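Local structure of leucine aminopeptidase (Fimbriiglobus ruber, 7D1B) at residues Ala151-Gly156 / Asp316-Lys321; Gln59-Ile64 / Asp155-Ala160; Val230-Phe235 / Asn328-Trp333; Leu125-His130 / Ala161-Leu166. The protein is a zinc-binding glutaminyl cyclase of the M28 peptidase family, probably turning N-terminal glutamine of peptides into pyroglutamate. All blocks are in the same frame, centred on the assembly; numbering follows the deposited sequence.

Three of the four contacts use helix 153-167, which begins at the zinc site and runs back over the central sheet. Contacts 1 and 2 share Asp155 and Gly156, and their centres are about 7 Å apart: the first packs the start of the helix against the loop leading into helix 320-336, the second packs its first turns against helix 51-63. Contact 4, centred about 12 Å from contact 2, sets the later part of the helix on strand 123-130. Contact 3 lies about 8 Å from contact 4 between centres and covers the neighbouring strand, 225-232, with helix 320-336. In contact 3, the side chain of Leu232 is still about 12 Å from the zinc ion.

Contact 1 (Ala151-Gly156 / Asp316-Lys321); sequences ASANDG and DKISGK. With ZN (zinc ion), chain B.
The backbones at Asn154 and Ile318 come within 6.7 Å of each other, CA to CA, where the irregular first turn of helix 153-167 passes the loop before helix 320-336. Ile318 makes the contact with a single methyl. Two successive bends in its side chain, chi1 -55° and chi2 -56°, carry CD1 to the other segment, where it lies across the Asn154 side chain, 3.8 Å from both CB and OD1 of that residue. The same methyl is 4.4 Å from Ala153 CB, so that it rests against two consecutive residues. Although Asn154 OD1 faces this methyl, its polar partner is the backbone N of Ala236, while Asn154 ND2 bonds to His237; the two bonds fix the rotation of the amide. One residue further on, Asp155 OD2 binds the zinc ion at 2.0 Å, alongside a water, Glu188 and His309, and OD1 is hydrogen-bonded to His130 NE2. The turn that presents this ligand is held by Ser152 OG, which bonds to Asp155 O over 2.7 Å, approaching within the plane of the carbonyl, at one of its lone pairs. Helix 51-63 closes the apolar side, with Val58 touching both Ala153 and Ile318, and Asp313 of a neighbouring loop binds the backbone N of Asn154.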
loop_
_atom_site.group_PDB
_atom_site.type_symbol
_atom_site.label_atom_id
_atom_site.label_comp_id
_atom_site.label_asym_id
_atom_site.label_seq_id
_atom_site.Cartn_x
_atom_site.Cartn_y
_atom_site.Cartn_z
ATOM N N ALA A 151 7.914 -0.958 -14.822
ATOM C CA ALA A 151 7.297 -2.075 -14.112
ATOM C C ALA A 151 6.919 -1.732 -12.682
ATOM O O ALA A 151 6.025 -2.375 -12.120
ATOM C CB ALA A 151 8.260 -3.262 -14.080
ATOM N N SER A 152 7.605 -0.782 -12.056
ATOM C CA SER A 152 7.184 -0.298 -10.737
ATOM C C SER A 152 7.091 -1.429 -9.698
ATOM O O SER A 152 6.168 -1.460 -8.897
ATOM C CB SER A 152 5.844 0.440 -10.863
ATOM O OG SER A 152 5.579 1.260 -9.753
ATOM N N ALA A 153 8.053 -2.362 -9.693
ATOM C CA ALA A 153 7.888 -3.572 -8.880
ATOM C C ALA A 153 7.762 -3.270 -7.388
ATOM O O ALA A 153 6.946 -3.888 -6.699
ATOM C CB ALA A 153 9.052 -4.525 -9.098
ATOM N N ASN A 154 8.582 -2.363 -6.865
ATOM C CA ASN A 154 8.589 -2.047 -5.441
ATOM C C ASN A 154 7.681 -0.871 -5.101
ATOM O O ASN A 154 7.746 -0.350 -3.990
ATOM C CB ASN A 154 10.022 -1.742 -5.000
ATOM C CG ASN A 154 10.212 -1.783 -3.485
ATOM O OD1 ASN A 154 9.572 -2.571 -2.771
ATOM N ND2 ASN A 154 11.115 -0.943 -2.989
ATOM N N ASP A 155 6.849 -0.432 -6.035
ATOM C CA ASP A 155 6.162 0.848 -5.923
ATOM C C ASP A 155 4.703 0.577 -6.267
ATOM O O ASP A 155 4.315 0.532 -7.441
ATOM C CB ASP A 155 6.874 1.807 -6.864
ATOM C CG ASP A 155 6.353 3.224 -6.800
ATOM O OD1 ASP A 155 5.292 3.486 -6.193
ATOM O OD2 ASP A 155 7.022 4.118 -7.410
ATOM N N GLY A 156 3.899 0.340 -5.235
ATOM C CA GLY A 156 2.531 -0.132 -5.390
ATOM C C GLY A 156 2.449 -1.630 -5.593
ATOM O O GLY A 156 1.792 -2.332 -4.821
ATOM N N ASP A 316 13.240 -8.547 -9.658
ATOM C CA ASP A 316 14.469 -9.047 -9.047
ATOM C C ASP A 316 14.983 -8.158 -7.921
ATOM O O ASP A 316 15.898 -8.570 -7.197
ATOM C CB ASP A 316 15.555 -9.151 -10.104
ATOM C CG ASP A 316 15.756 -7.851 -10.822
ATOM O OD1 ASP A 316 14.943 -7.543 -11.718
ATOM O OD2 ASP A 316 16.679 -7.109 -10.447
ATOM N N LYS A 317 14.403 -6.974 -7.730
ATOM C CA LYS A 317 14.779 -6.127 -6.602
ATOM C C LYS A 317 14.009 -6.461 -5.334
ATOM O O LYS A 317 14.311 -5.903 -4.275
ATOM C CB LYS A 317 14.553 -4.648 -6.939
ATOM C CG LYS A 317 15.223 -4.184 -8.228
ATOM C CD LYS A 317 16.737 -4.460 -8.242
ATOM C CE LYS A 317 17.417 -3.873 -9.479
ATOM N NZ LYS A 317 16.828 -4.401 -10.735
ATOM N N ILE A 318 13.022 -7.331 -5.414
ATOM C CA ILE A 318 12.169 -7.631 -4.270
ATOM C C ILE A 318 12.784 -8.761 -3.455
ATOM O O ILE A 318 13.217 -9.772 -4.012
ATOM C CB ILE A 318 10.763 -8.027 -4.741
ATOM C CG1 ILE A 318 10.164 -6.938 -5.637
ATOM C CG2 ILE A 318 9.875 -8.347 -3.539
ATOM C CD1 ILE A 318 10.107 -5.553 -4.991
ATOM N N SER A 319 12.815 -8.600 -2.139
ATOM C CA SER A 319 13.237 -9.657 -1.229
ATOM C C SER A 319 12.004 -10.344 -0.636
ATOM O O SER A 319 11.198 -9.704 0.052
ATOM C CB SER A 319 14.084 -9.054 -0.114
ATOM O OG SER A 319 14.140 -9.950 0.981
ATOM N N GLY A 320 11.869 -11.649 -0.865
ATOM C CA GLY A 320 10.771 -12.376 -0.246
ATOM C C GLY A 320 10.824 -12.349 1.269
ATOM O O GLY A 320 9.789 -12.263 1.926
ATOM N N LYS A 321 12.032 -12.423 1.842
ATOM C CA LYS A 321 12.158 -12.349 3.292
ATOM C C LYS A 321 11.680 -11.001 3.814
ATOM O O LYS A 321 11.007 -10.927 4.847
ATOM C CB LYS A 321 13.603 -12.602 3.715
ATOM C CG LYS A 321 13.928 -12.109 5.146
ATOM C CD LYS A 321 13.520 -12.988 6.320
ATOM C CE LYS A 321 13.996 -12.331 7.610
ATOM N NZ LYS A 321 13.205 -12.761 8.776
HETATM ZN ZN ZN B . 6.239 5.917 -7.445
HETATM O O HOH W 1 6.616 6.609 -5.491
#

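Contact 2 (Gln59-Ile64 / Asp155-Ala160); sequences QQLCDI and DGTAGA. With ZN (zinc ion), chain B.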
loop_
_atom_site.group_PDB
_atom_site.type_symbol
_atom_site.label_atom_id
_atom_site.label_comp_id
_atom_site.label_asym_id
_atom_site.label_seq_id
_atom_site.Cartn_x
_atom_site.Cartn_y
_atom_site.Cartn_z
ATOM N N GLN A 59 5.990 -10.786 -9.566
ATOM C CA GLN A 59 6.295 -11.097 -10.959
ATOM C C GLN A 59 5.019 -11.192 -11.787
ATOM O O GLN A 59 4.976 -10.722 -12.928
ATOM C CB GLN A 59 7.072 -12.408 -11.029
ATOM C CG GLN A 59 7.555 -12.743 -12.432
ATOM C CD GLN A 59 8.680 -11.826 -12.865
ATOM O OE1 GLN A 59 9.718 -11.756 -12.201
ATOM N NE2 GLN A 59 8.478 -11.106 -13.966
ATOM N N GLN A 60 3.974 -11.808 -11.240
ATOM C CA GLN A 60 2.728 -11.964 -11.985
ATOM C C GLN A 60 2.118 -10.612 -12.330
ATOM O O GLN A 60 1.688 -10.363 -13.476
ATOM C CB GLN A 60 1.749 -12.791 -11.153
ATOM C CG GLN A 60 0.402 -12.959 -11.816
ATOM C CD GLN A 60 -0.597 -13.755 -10.993
ATOM O OE1 GLN A 60 -0.289 -14.234 -9.894
ATOM N NE2 GLN A 60 -1.807 -13.902 -11.529
ATOM N N LEU A 61 2.072 -9.713 -11.336
ATOM C CA LEU A 61 1.506 -8.391 -11.589
ATOM C C LEU A 61 2.360 -7.621 -12.586
ATOM O O LEU A 61 1.831 -6.988 -13.508
ATOM C CB LEU A 61 1.323 -7.625 -10.277
ATOM C CG LEU A 61 0.296 -8.226 -9.311
ATOM C CD1 LEU A 61 0.284 -7.450 -8.017
ATOM C CD2 LEU A 61 -1.101 -8.242 -9.922
ATOM N N CYS A 62 3.685 -7.688 -12.452
ATOM C CA CYS A 62 4.538 -7.007 -13.419
ATOM C C CYS A 62 4.415 -7.610 -14.812
ATOM O O CYS A 62 4.546 -6.886 -15.802
ATOM C CB CYS A 62 5.995 -6.999 -12.960
ATOM S SG CYS A 62 6.312 -5.947 -11.536
ATOM N N ASP A 63 4.141 -8.910 -14.911
ATOM C CA ASP A 63 4.001 -9.571 -16.200
ATOM C C ASP A 63 2.744 -9.141 -16.936
ATOM O O ASP A 63 2.632 -9.409 -18.134
ATOM C CB ASP A 63 4.008 -11.090 -16.016
ATOM C CG ASP A 63 5.399 -11.651 -15.776
ATOM O OD1 ASP A 63 6.397 -10.923 -15.936
ATOM O OD2 ASP A 63 5.491 -12.839 -15.424
ATOM N N ILE A 64 1.792 -8.498 -16.253
ATOM C CA ILE A 64 0.706 -7.836 -16.988
ATOM C C ILE A 64 1.228 -6.767 -17.942
ATOM O O ILE A 64 0.596 -6.473 -18.966
ATOM C CB ILE A 64 -0.319 -7.265 -15.994
ATOM C CG1 ILE A 64 -0.968 -8.426 -15.256
ATOM C CG2 ILE A 64 -1.367 -6.361 -16.681
ATOM C CD1 ILE A 64 -1.801 -7.998 -14.076
ATOM N N ASP A 155 6.849 -0.432 -6.035
ATOM C CA ASP A 155 6.162 0.848 -5.923
ATOM C C ASP A 155 4.703 0.577 -6.267
ATOM O O ASP A 155 4.315 0.532 -7.441
ATOM C CB ASP A 155 6.874 1.807 -6.864
ATOM C CG ASP A 155 6.353 3.224 -6.800
ATOM O OD1 ASP A 155 5.292 3.486 -6.193
ATOM O OD2 ASP A 155 7.022 4.118 -7.410
ATOM N N GLY A 156 3.899 0.340 -5.235
ATOM C CA GLY A 156 2.531 -0.132 -5.390
ATOM C C GLY A 156 2.449 -1.630 -5.593
ATOM O O GLY A 156 1.792 -2.332 -4.821
ATOM N N THR A 157 3.155 -2.140 -6.608
ATOM C CA THR A 157 3.012 -3.537 -6.998
ATOM C C THR A 157 3.300 -4.447 -5.816
ATOM O O THR A 157 2.555 -5.398 -5.557
ATOM C CB THR A 157 3.958 -3.860 -8.155
ATOM O OG1 THR A 157 3.847 -2.843 -9.156
ATOM C CG2 THR A 157 3.593 -5.196 -8.757
ATOM N N ALA A 158 4.402 -4.195 -5.102
ATOM C CA ALA A 158 4.775 -5.097 -4.016
ATOM C C ALA A 158 3.754 -5.084 -2.891
ATOM O O ALA A 158 3.574 -6.110 -2.225
ATOM C CB ALA A 158 6.167 -4.760 -3.488
ATOM N N GLY A 159 3.085 -3.952 -2.650
ATOM C CA GLY A 159 2.031 -3.929 -1.652
ATOM C C GLY A 159 0.852 -4.787 -2.068
ATOM O O GLY A 159 0.307 -5.548 -1.265
ATOM N N ALA A 160 0.424 -4.655 -3.334
ATOM C CA ALA A 160 -0.631 -5.525 -3.836
ATOM C C ALA A 160 -0.236 -6.992 -3.720
ATOM O O ALA A 160 -1.051 -7.842 -3.331
ATOM C CB ALA A 160 -0.975 -5.156 -5.278
HETATM ZN ZN ZN B . 6.239 5.917 -7.445
HETATM O O HOH W 1 6.616 6.609 -5.491
#
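No aromatic ring takes part where Leu61 and Cys62 meet Thr157 and Ala160; the Gln59 amide and the Asp63 carboxylate pair on the side of helix 51-63 turned away from this contact. There Gln59 NE2 donates to Asp63 OD1 at 2.9 Å with an N-H...O angle of 156°; the acceptor lies in the amide plane, but the donor stands above the carboxylate plane. On the inner side the helical segments 59-63 and 155-160 approach to 9.6 Å between axes and run at 133° to each other. Thr157 CG2 rests against two neighbours, 3.7 Å from Leu61 CB and 4.0 Å from Cys62 SG. Leu61 extends beyond it: with CG beside the backbone N (chi1 -65°) and the chain straight thereafter, CD1 reaches 3.8 Å from Ala160 CB, one helical turn along. Met164, further along helix 153-167, and Gln77 of helix 72-87 also touch the Leu61 side chain. The two branches of Thr157 have separate tasks. CG2 is anti to the backbone N and points at helix 51-63, whereas OG1 is hydrogen-bonded to Ser152 O and to Arg67 NH1, which hold the side chain in its rotation. The chemistry is thus divided within one residue: its methyl supplies an apolar surface to a helix pair joined by van der Waals contact, while its hydroxyl ties that surface back to the turn preceding the zinc ligand Asp155.

Contact 3 (Val230-Phe235 / Asn328-Trp333); sequences VLLDLF and NVLLGW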
loop_
_atom_site.group_PDB
_atom_site.type_symbol
_atom_site.label_atom_id
_atom_site.label_comp_id
_atom_site.label_asym_id
_atom_site.label_seq_id
_atom_site.Cartn_x
_atom_site.Cartn_y
_atom_site.Cartn_z
ATOM N N VAL A 230 -2.284 1.292 7.730
ATOM C CA VAL A 230 -0.883 1.165 7.344
ATOM C C VAL A 230 -0.811 1.157 5.833
ATOM O O VAL A 230 -1.424 0.297 5.191
ATOM C CB VAL A 230 -0.211 -0.083 7.946
ATOM C CG1 VAL A 230 1.182 -0.222 7.367
ATOM C CG2 VAL A 230 -0.163 0.025 9.459
ATOM N N LEU A 231 -0.072 2.116 5.280
ATOM C CA LEU A 231 0.233 2.197 3.860
ATOM C C LEU A 231 1.581 1.540 3.614
ATOM O O LEU A 231 2.549 1.803 4.332
ATOM C CB LEU A 231 0.285 3.668 3.444
ATOM C CG LEU A 231 0.776 3.912 2.022
ATOM C CD1 LEU A 231 -0.211 3.358 0.986
ATOM C CD2 LEU A 231 1.000 5.397 1.787
ATOM N N LEU A 232 1.629 0.674 2.620
ATOM C CA LEU A 232 2.868 0.012 2.212
ATOM C C LEU A 232 3.374 0.695 0.950
ATOM O O LEU A 232 2.655 0.726 -0.047
ATOM C CB LEU A 232 2.549 -1.436 1.869
ATOM C CG LEU A 232 1.988 -2.271 3.022
ATOM C CD1 LEU A 232 1.499 -3.616 2.478
ATOM C CD2 LEU A 232 3.024 -2.434 4.136
ATOM N N ASP A 233 4.605 1.208 0.967
ATOM C CA ASP A 233 5.141 1.844 -0.236
ATOM C C ASP A 233 6.669 1.749 -0.215
ATOM O O ASP A 233 7.281 2.127 0.788
ATOM C CB ASP A 233 4.734 3.325 -0.235
ATOM C CG ASP A 233 4.810 3.966 -1.623
ATOM O OD1 ASP A 233 5.126 3.266 -2.624
ATOM O OD2 ASP A 233 4.547 5.198 -1.749
ATOM N N LEU A 234 7.293 1.261 -1.284
ATOM C CA LEU A 234 8.754 1.216 -1.372
ATOM C C LEU A 234 9.355 0.510 -0.157
ATOM O O LEU A 234 10.256 1.033 0.510
ATOM C CB LEU A 234 9.374 2.602 -1.557
ATOM C CG LEU A 234 8.756 3.520 -2.593
ATOM C CD1 LEU A 234 9.466 4.864 -2.545
ATOM C CD2 LEU A 234 8.837 2.943 -3.970
ATOM N N PHE A 235 8.871 -0.710 0.113
ATOM C CA PHE A 235 9.139 -1.367 1.386
ATOM C C PHE A 235 9.744 -2.749 1.245
ATOM O O PHE A 235 10.088 -3.338 2.269
ATOM C CB PHE A 235 7.833 -1.522 2.196
ATOM C CG PHE A 235 6.904 -2.537 1.614
ATOM C CD1 PHE A 235 6.009 -2.189 0.618
ATOM C CD2 PHE A 235 6.936 -3.863 2.036
ATOM C CE1 PHE A 235 5.198 -3.140 0.014
ATOM C CE2 PHE A 235 6.120 -4.821 1.443
ATOM C CZ PHE A 235 5.240 -4.452 0.440
ATOM N N ASN A 328 4.345 -10.205 8.551
ATOM C CA ASN A 328 4.192 -10.636 9.932
ATOM C C ASN A 328 4.001 -9.458 10.863
ATOM O O ASN A 328 3.258 -9.573 11.836
ATOM C CB ASN A 328 5.362 -11.505 10.329
ATOM C CG ASN A 328 5.145 -12.952 9.922
ATOM O OD1 ASN A 328 4.037 -13.497 10.073
ATOM N ND2 ASN A 328 6.191 -13.599 9.481
ATOM N N VAL A 329 4.636 -8.317 10.583
ATOM C CA VAL A 329 4.384 -7.134 11.405
ATOM C C VAL A 329 2.936 -6.693 11.276
ATOM O O VAL A 329 2.273 -6.391 12.273
ATOM C CB VAL A 329 5.384 -6.016 11.057
ATOM C CG1 VAL A 329 4.996 -4.712 11.745
ATOM C CG2 VAL A 329 6.783 -6.454 11.454
ATOM N N LEU A 330 2.417 -6.661 10.045
ATOM C CA LEU A 330 1.009 -6.286 9.856
ATOM C C LEU A 330 0.082 -7.249 10.582
ATOM O O LEU A 330 -0.869 -6.821 11.249
ATOM C CB LEU A 330 0.664 -6.284 8.371
ATOM C CG LEU A 330 1.341 -5.211 7.529
ATOM C CD1 LEU A 330 1.114 -5.498 6.054
ATOM C CD2 LEU A 330 0.795 -3.837 7.900
ATOM N N LEU A 331 0.338 -8.563 10.468
ATOM C CA LEU A 331 -0.542 -9.520 11.137
ATOM C C LEU A 331 -0.431 -9.407 12.654
ATOM O O LEU A 331 -1.434 -9.578 13.367
ATOM C CB LEU A 331 -0.235 -10.942 10.677
ATOM C CG LEU A 331 -0.592 -11.237 9.224
ATOM C CD1 LEU A 331 -0.205 -12.665 8.892
ATOM C CD2 LEU A 331 -2.079 -10.988 8.965
ATOM N N GLY A 332 0.763 -9.099 13.174
ATOM C CA GLY A 332 0.878 -8.919 14.617
ATOM C C GLY A 332 0.120 -7.697 15.095
ATOM O O GLY A 332 -0.589 -7.745 16.103
ATOM N N TRP A 333 0.247 -6.595 14.357
ATOM C CA TRP A 333 -0.511 -5.379 14.635
ATOM C C TRP A 333 -2.009 -5.666 14.680
ATOM O O TRP A 333 -2.715 -5.235 15.601
ATOM C CB TRP A 333 -0.160 -4.348 13.556
ATOM C CG TRP A 333 -0.993 -3.094 13.559
ATOM C CD1 TRP A 333 -1.155 -2.201 14.585
ATOM C CD2 TRP A 333 -1.740 -2.578 12.453
ATOM N NE1 TRP A 333 -1.977 -1.164 14.185
ATOM C CE2 TRP A 333 -2.343 -1.373 12.877
ATOM C CE3 TRP A 333 -1.980 -3.037 11.144
ATOM C CZ2 TRP A 333 -3.139 -0.596 12.027
ATOM C CZ3 TRP A 333 -2.776 -2.266 10.299
ATOM C CH2 TRP A 333 -3.352 -1.060 10.748
#
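Val230 and Trp333 come at each other from opposite directions, the valine methyl CG2 landing on one face of the indole. It lies 3.7 Å from the centroid of the six-membered ring and 18° off the ring normal, a CH-pi contact displaced toward the rim, so that Trp333 CZ3 and CH2 are its nearest carbons, each at 3.6 Å. The other branch of Val230 serves a different partner. With CG1 anti to the backbone N (chi1 173°), this methyl is turned toward Leu330 and sits 3.7 Å from Leu330 CD2, the two side chains passing at a slant. Leu330 is forked in the same manner: while CD2 packs on Val230, its CD1 meets Leu232 end to end, 4.1 Å from both CD1 and CD2 of that residue. The result is a row of interlocked branches, Trp333, Val230, Leu330 and Leu232, all buried and entirely apolar where they touch. The indole NE1, away from this row, donates to a bound glycerol that probably came from the crystallisation liquor. Strand segment 230-232 and helix segment 328-333 run nearly antiparallel, 169° between their directions, with axes 11.3 Å apart. Val230 meets Leu330 and Trp333, one turn apart, while Leu232, two residues on, meets Leu330. This is a helix packed on the sheet of an alpha/beta fold: strand 225-232 lies between strands 123-130 and 297-300, Val127 of the former also touches Leu330 and Leu232, and helix 253-266 flanks Trp333 through Leu255 and Glu258.

Contact 4 (Leu125-His130 / Ala161-Leu166); sequences LIVCSH and ALMMEL
In the beta-alpha-beta unit made by strand 123-130, helix 153-167 and strand 178-184, Met163 is the helix residue that rests on the first strand at Val127, Cys128 and Ser129. Its side chain is extended beyond CG (chi3 -174°), which delivers the terminal methyl to the strand backbone. CE stands 3.4 Å from Val127 O and 3.6 Å from Cys128 CA, and it is flanked by Ser129 CB at 3.9 Å; Val127 CG1 is more distant, 4.4 Å from CE. The methyl therefore packs chiefly on main-chain atoms between two residues whose CB atoms point to the helix. The strands that the helix connects are parallel neighbours in the central sheet, and Met163 also touches the second of them, through Phe181 and Leu183, thereby spanning both. Helix segment 161-166 runs at 141° to strand segment 125-130, with 9.7 Å between the axes. Toward the C-terminal end of the strand the packing gives way to polar contacts: Ser129 OG donates to His130 O over 2.9 Å, the donor tilted 17° from the carbonyl plane, with Gly156 O a second, weak partner that could only share the same proton.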
loop_
_atom_site.group_PDB
_atom_site.type_symbol
_atom_site.label_atom_id
_atom_site.label_comp_id
_atom_site.label_asym_id
_atom_site.label_seq_id
_atom_site.Cartn_x
_atom_site.Cartn_y
_atom_site.Cartn_z
ATOM N N LEU A 125 -9.376 -1.851 10.745
ATOM C CA LEU A 125 -8.066 -1.411 10.302
ATOM C C LEU A 125 -7.990 -1.489 8.791
ATOM O O LEU A 125 -8.644 -2.322 8.161
ATOM C CB LEU A 125 -6.970 -2.290 10.894
ATOM C CG LEU A 125 -6.833 -2.317 12.411
ATOM C CD1 LEU A 125 -5.661 -3.210 12.798
ATOM C CD2 LEU A 125 -6.665 -0.924 13.002
ATOM N N ILE A 126 -7.103 -0.674 8.230
ATOM C CA ILE A 126 -6.789 -0.693 6.809
ATOM C C ILE A 126 -5.339 -1.113 6.612
ATOM O O ILE A 126 -4.441 -0.595 7.284
ATOM C CB ILE A 126 -7.005 0.706 6.197
ATOM C CG1 ILE A 126 -8.494 1.074 6.214
ATOM C CG2 ILE A 126 -6.397 0.779 4.797
ATOM C CD1 ILE A 126 -8.743 2.547 6.042
ATOM N N VAL A 127 -5.111 -2.012 5.656
ATOM C CA VAL A 127 -3.799 -2.232 5.054
ATOM C C VAL A 127 -3.955 -1.749 3.630
ATOM O O VAL A 127 -4.863 -2.205 2.924
ATOM C CB VAL A 127 -3.396 -3.720 5.093
ATOM C CG1 VAL A 127 -2.078 -3.912 4.351
ATOM C CG2 VAL A 127 -3.317 -4.235 6.530
ATOM N N CYS A 128 -3.101 -0.817 3.196
ATOM C CA CYS A 128 -3.346 -0.176 1.907
ATOM C C CYS A 128 -2.058 -0.031 1.102
ATOM O O CYS A 128 -0.942 -0.135 1.621
ATOM C CB CYS A 128 -4.124 1.152 2.061
ATOM S SG CYS A 128 -3.315 2.416 3.035
ATOM N N SER A 129 -2.255 0.245 -0.186
ATOM C CA SER A 129 -1.171 0.411 -1.147
ATOM C C SER A 129 -1.798 1.066 -2.362
ATOM O O SER A 129 -2.975 0.846 -2.626
ATOM C CB SER A 129 -0.635 -0.967 -1.555
ATOM O OG SER A 129 0.403 -0.871 -2.505
ATOM N N HIS A 130 -1.008 1.818 -3.136
ATOM C CA HIS A 130 -1.500 2.152 -4.472
ATOM C C HIS A 130 -1.284 0.958 -5.394
ATOM O O HIS A 130 -0.525 0.034 -5.078
ATOM C CB HIS A 130 -0.917 3.469 -5.017
ATOM C CG HIS A 130 0.430 3.357 -5.677
ATOM N ND1 HIS A 130 0.598 3.517 -7.038
ATOM C CD2 HIS A 130 1.674 3.204 -5.164
ATOM C CE1 HIS A 130 1.886 3.437 -7.334
ATOM N NE2 HIS A 130 2.560 3.245 -6.215
ATOM N N ALA A 161 1.017 -7.308 -4.066
ATOM C CA ALA A 161 1.495 -8.683 -3.989
ATOM C C ALA A 161 1.532 -9.191 -2.553
ATOM O O ALA A 161 1.192 -10.352 -2.292
ATOM C CB ALA A 161 2.863 -8.793 -4.642
ATOM N N LEU A 162 1.940 -8.339 -1.607
ATOM C CA LEU A 162 1.922 -8.768 -0.219
ATOM C C LEU A 162 0.495 -9.021 0.238
ATOM O O LEU A 162 0.242 -9.980 0.964
ATOM C CB LEU A 162 2.644 -7.766 0.680
ATOM C CG LEU A 162 2.665 -8.163 2.172
ATOM C CD1 LEU A 162 3.286 -9.561 2.384
ATOM C CD2 LEU A 162 3.424 -7.135 2.988
ATOM N N MET A 163 -0.462 -8.189 -0.199
ATOM C CA MET A 163 -1.867 -8.481 0.093
ATOM C C MET A 163 -2.283 -9.825 -0.493
ATOM O O MET A 163 -3.018 -10.587 0.151
ATOM C CB MET A 163 -2.778 -7.382 -0.447
ATOM C CG MET A 163 -2.661 -6.051 0.230
ATOM S SD MET A 163 -3.623 -4.873 -0.697
ATOM C CE MET A 163 -3.199 -3.357 0.170
ATOM N N MET A 164 -1.833 -10.131 -1.718
ATOM C CA MET A 164 -2.145 -11.440 -2.300
ATOM C C MET A 164 -1.606 -12.567 -1.431
ATOM O O MET A 164 -2.288 -13.571 -1.220
ATOM C CB MET A 164 -1.588 -11.535 -3.717
ATOM C CG MET A 164 -2.299 -10.639 -4.717
ATOM S SD MET A 164 -1.609 -10.765 -6.391
ATOM C CE MET A 164 -2.353 -12.310 -6.902
ATOM N N GLU A 165 -0.379 -12.423 -0.925
ATOM C CA GLU A 165 0.165 -13.444 -0.031
ATOM C C GLU A 165 -0.638 -13.522 1.265
ATOM O O GLU A 165 -1.026 -14.609 1.708
ATOM C CB GLU A 165 1.649 -13.205 0.249
ATOM C CG GLU A 165 2.214 -14.154 1.317
ATOM C CD GLU A 165 2.106 -15.629 0.945
ATOM O OE1 GLU A 165 2.030 -15.926 -0.262
ATOM O OE2 GLU A 165 2.120 -16.483 1.880
ATOM N N LEU A 166 -0.887 -12.371 1.896
ATOM C CA LEU A 166 -1.608 -12.351 3.162
ATOM C C LEU A 166 -2.979 -12.984 3.029
ATOM O O LEU A 166 -3.473 -13.610 3.979
ATOM C CB LEU A 166 -1.756 -10.911 3.670
ATOM C CG LEU A 166 -0.488 -10.242 4.194
ATOM C CD1 LEU A 166 -0.769 -8.778 4.492
ATOM C CD2 LEU A 166 0.030 -10.950 5.426
#